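Local structure of GTP pyrophosphokinase (Streptococcus pneumoniae, 2BE3) at the interface of chains A and B. The protein belongs to the RelA/SpoT family and probably transfers pyrophosphate from ATP to GTP or GDP, making the alarmone (p)ppGpp. Coordinates in Å, arbitrary orientation; residue numbers count along the deposited sequence, not the author numbering. Chains: chain A/B, GTP pyrophosphokinase.

The interface of chains A and B. Residues chain A 17, 131-134; chain B 29, 32-33, 36.
The turn between strands 122-130 and 137-147 of chain A packs against the C-terminal end of helix 6-35 of chain B, in a two-fold symmetric interface that may or may not be the biological dimer. A:Ile133 and B:Gln32 carry most of the patch. The backbone N of A:Ile133 donates a hydrogen bond to the side-chain carbonyl OE1 of B:Gln32 at 2.8 Å. The donor lies nearly along the C=O axis, with an angle of 163° at the oxygen. B:Gln32 is extended beyond CG, which carries its amide across to the turn. There its side chain crosses that of A:Gln17 at about a right angle, with the amide planes 57° apart. B:Gln32 NE2 lies 2.7 Å from A:Gln17 OE1, but neither N-H of that amide is aimed at the oxygen, so the pair is close without being a hydrogen bond. Within chain A, A:Gln17 NE2 donates to the backbone O of A:Asp131 at 2.8 Å. This bond ties helix 6-35 of chain A to the turn and, with the acceptor in the plane of the A:Gln17 amide, helps fix its rotation. The side chain of A:Ile133 slides antiparallel past B:Gln32 and meets B:Tyr33. With CG1 between its backbone N and carbonyl carbon (chi1 73°), A:Ile133 turns both CG2 and CD1 toward B:Tyr33. The branch CG2 touches B:Tyr33 CE1 at 3.5 Å and also packs on B:Ile29 CG2. The terminal methyl CD1 of A:Ile133 lies over the B:Tyr33 ring face, 4.0 Å from its centroid.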
ATOM      1  N   GLN A  17      -4.528   8.416  -1.428  1.00 70.06           N
ATOM      2  CA  GLN A  17      -3.938   7.146  -1.823  1.00 70.15           C
ATOM      3  C   GLN A  17      -2.529   6.921  -1.233  1.00 70.68           C
ATOM      4  O   GLN A  17      -2.283   5.861  -0.639  1.00 71.06           O
ATOM      5  CB  GLN A  17      -3.889   7.033  -3.346  1.00 69.74           C
ATOM      6  CG  GLN A  17      -3.609   5.647  -3.808  1.00 69.13           C
ATOM      7  CD  GLN A  17      -3.422   5.557  -5.290  1.00 71.63           C
ATOM      8  OE1 GLN A  17      -3.847   6.433  -6.036  1.00 75.12           O
ATOM      9  NE2 GLN A  17      -2.750   4.508  -5.732  1.00 70.67           N
ATOM     10  N   ASP A 131       0.340   4.850  -8.380  1.00 73.67           N
ATOM     11  CA  ASP A 131      -0.304   4.443  -9.633  1.00 74.60           C
ATOM     12  C   ASP A 131      -1.796   4.702  -9.551  1.00 75.45           C
ATOM     13  O   ASP A 131      -2.443   4.422  -8.547  1.00 75.16           O
ATOM     14  CB  ASP A 131      -0.007   2.981  -9.954  1.00 74.43           C
ATOM     15  CG  ASP A 131       1.465   2.742 -10.236  1.00 73.91           C
ATOM     16  OD1 ASP A 131       1.944   3.126 -11.325  1.00 71.20           O
ATOM     17  OD2 ASP A 131       2.138   2.156  -9.367  1.00 74.63           O
ATOM     18  N   THR A 132      -2.326   5.244 -10.629  1.00 76.84           N
ATOM     19  CA  THR A 132      -3.622   5.894 -10.637  1.00 78.58           C
ATOM     20  C   THR A 132      -4.218   5.462 -11.965  1.00 79.99           C
ATOM     21  O   THR A 132      -3.471   5.311 -12.926  1.00 81.01           O
ATOM     22  CB  THR A 132      -3.366   7.432 -10.601  1.00 78.31           C
ATOM     23  OG1 THR A 132      -3.257   7.868  -9.245  1.00 79.26           O
ATOM     24  CG2 THR A 132      -4.404   8.242 -11.310  1.00 77.70           C
ATOM     25  N   ILE A 133      -5.536   5.272 -12.042  1.00 81.19           N
ATOM     26  CA  ILE A 133      -6.191   4.938 -13.327  1.00 82.35           C
ATOM     27  C   ILE A 133      -5.966   5.994 -14.426  1.00 83.21           C
ATOM     28  O   ILE A 133      -6.047   5.683 -15.627  1.00 83.94           O
ATOM     29  CB  ILE A 133      -7.691   4.579 -13.176  1.00 82.36           C
ATOM     30  CG1 ILE A 133      -8.526   5.826 -12.874  1.00 82.76           C
ATOM     31  CG2 ILE A 133      -7.871   3.530 -12.074  1.00 81.91           C
ATOM     32  CD1 ILE A 133      -9.856   5.845 -13.590  1.00 83.37           C
ATOM     33  N   ASN A 134      -5.643   7.222 -14.021  1.00 83.44           N
ATOM     34  CA  ASN A 134      -5.139   8.223 -14.961  1.00 83.98           C
ATOM     35  C   ASN A 134      -3.609   8.241 -15.115  1.00 83.89           C
ATOM     36  O   ASN A 134      -3.052   9.203 -15.642  1.00 84.41           O
ATOM     37  CB  ASN A 134      -5.616   9.618 -14.561  1.00 84.43           C
ATOM     38  CG  ASN A 134      -7.102   9.678 -14.347  1.00 85.90           C
ATOM     39  OD1 ASN A 134      -7.558   9.877 -13.217  1.00 88.21           O
ATOM     40  ND2 ASN A 134      -7.876   9.490 -15.425  1.00 85.22           N
TER
ATOM     41  N   ILE B  29      -7.792   0.321  -7.442  1.00 72.46           N
ATOM     42  CA  ILE B  29      -8.210   0.608  -8.807  1.00 73.41           C
ATOM     43  C   ILE B  29      -9.728   0.744  -8.819  1.00 74.12           C
ATOM     44  O   ILE B  29     -10.244   1.716  -9.347  1.00 74.35           O
ATOM     45  CB  ILE B  29      -7.801  -0.508  -9.790  1.00 73.29           C
ATOM     46  CG1 ILE B  29      -6.304  -0.468 -10.034  1.00 71.94           C
ATOM     47  CG2 ILE B  29      -8.563  -0.387 -11.111  1.00 73.09           C
ATOM     48  CD1 ILE B  29      -5.793  -1.729 -10.671  1.00 70.11           C
ATOM     49  N   GLN B  32     -11.053   3.830  -7.230  1.00 81.42           N
ATOM     50  CA  GLN B  32     -10.762   4.981  -8.069  1.00 81.95           C
ATOM     51  C   GLN B  32     -11.772   5.163  -9.190  1.00 82.77           C
ATOM     52  O   GLN B  32     -12.032   6.280  -9.608  1.00 82.87           O
ATOM     53  CB  GLN B  32      -9.345   4.888  -8.643  1.00 81.68           C
ATOM     54  CG  GLN B  32      -8.262   5.354  -7.690  1.00 81.52           C
ATOM     55  CD  GLN B  32      -6.868   5.236  -8.276  1.00 81.38           C
ATOM     56  OE1 GLN B  32      -6.690   5.146  -9.479  1.00 80.65           O
ATOM     57  NE2 GLN B  32      -5.874   5.239  -7.415  1.00 82.24           N
ATOM     58  N   TYR B  33     -12.319   4.063  -9.692  1.00 84.13           N
ATOM     59  CA  TYR B  33     -13.330   4.135 -10.742  1.00 85.61           C
ATOM     60  C   TYR B  33     -14.661   4.600 -10.172  1.00 87.17           C
ATOM     61  O   TYR B  33     -15.329   5.446 -10.767  1.00 87.73           O
ATOM     62  CB  TYR B  33     -13.498   2.788 -11.432  1.00 84.89           C
ATOM     63  CG  TYR B  33     -12.567   2.570 -12.610  1.00 84.46           C
ATOM     64  CD1 TYR B  33     -11.356   1.906 -12.453  1.00 83.19           C
ATOM     65  CD2 TYR B  33     -12.912   3.012 -13.882  1.00 83.23           C
ATOM     66  CE1 TYR B  33     -10.511   1.699 -13.525  1.00 83.41           C
ATOM     67  CE2 TYR B  33     -12.075   2.809 -14.960  1.00 83.32           C
ATOM     68  CZ  TYR B  33     -10.874   2.156 -14.775  1.00 83.78           C
ATOM     69  OH  TYR B  33     -10.040   1.952 -15.847  1.00 83.92           O
ATOM     70  N   GLN B  36     -14.775   8.332  -9.134  1.00 94.71           N
ATOM     71  CA  GLN B  36     -14.872   9.171 -10.338  1.00 95.27           C
ATOM     72  C   GLN B  36     -16.096   8.791 -11.188  1.00 95.22           C
ATOM     73  O   GLN B  36     -16.142   9.055 -12.394  1.00 95.45           O
ATOM     74  CB  GLN B  36     -13.567   9.095 -11.149  1.00 95.24           C
ATOM     75  CG  GLN B  36     -12.377   9.812 -10.482  1.00 96.05           C
ATOM     76  CD  GLN B  36     -11.009   9.229 -10.873  1.00 96.19           C
ATOM     77  OE1 GLN B  36     -10.666   9.149 -12.057  1.00 97.45           O
ATOM     78  NE2 GLN B  36     -10.220   8.829  -9.867  1.00 95.56           N
TER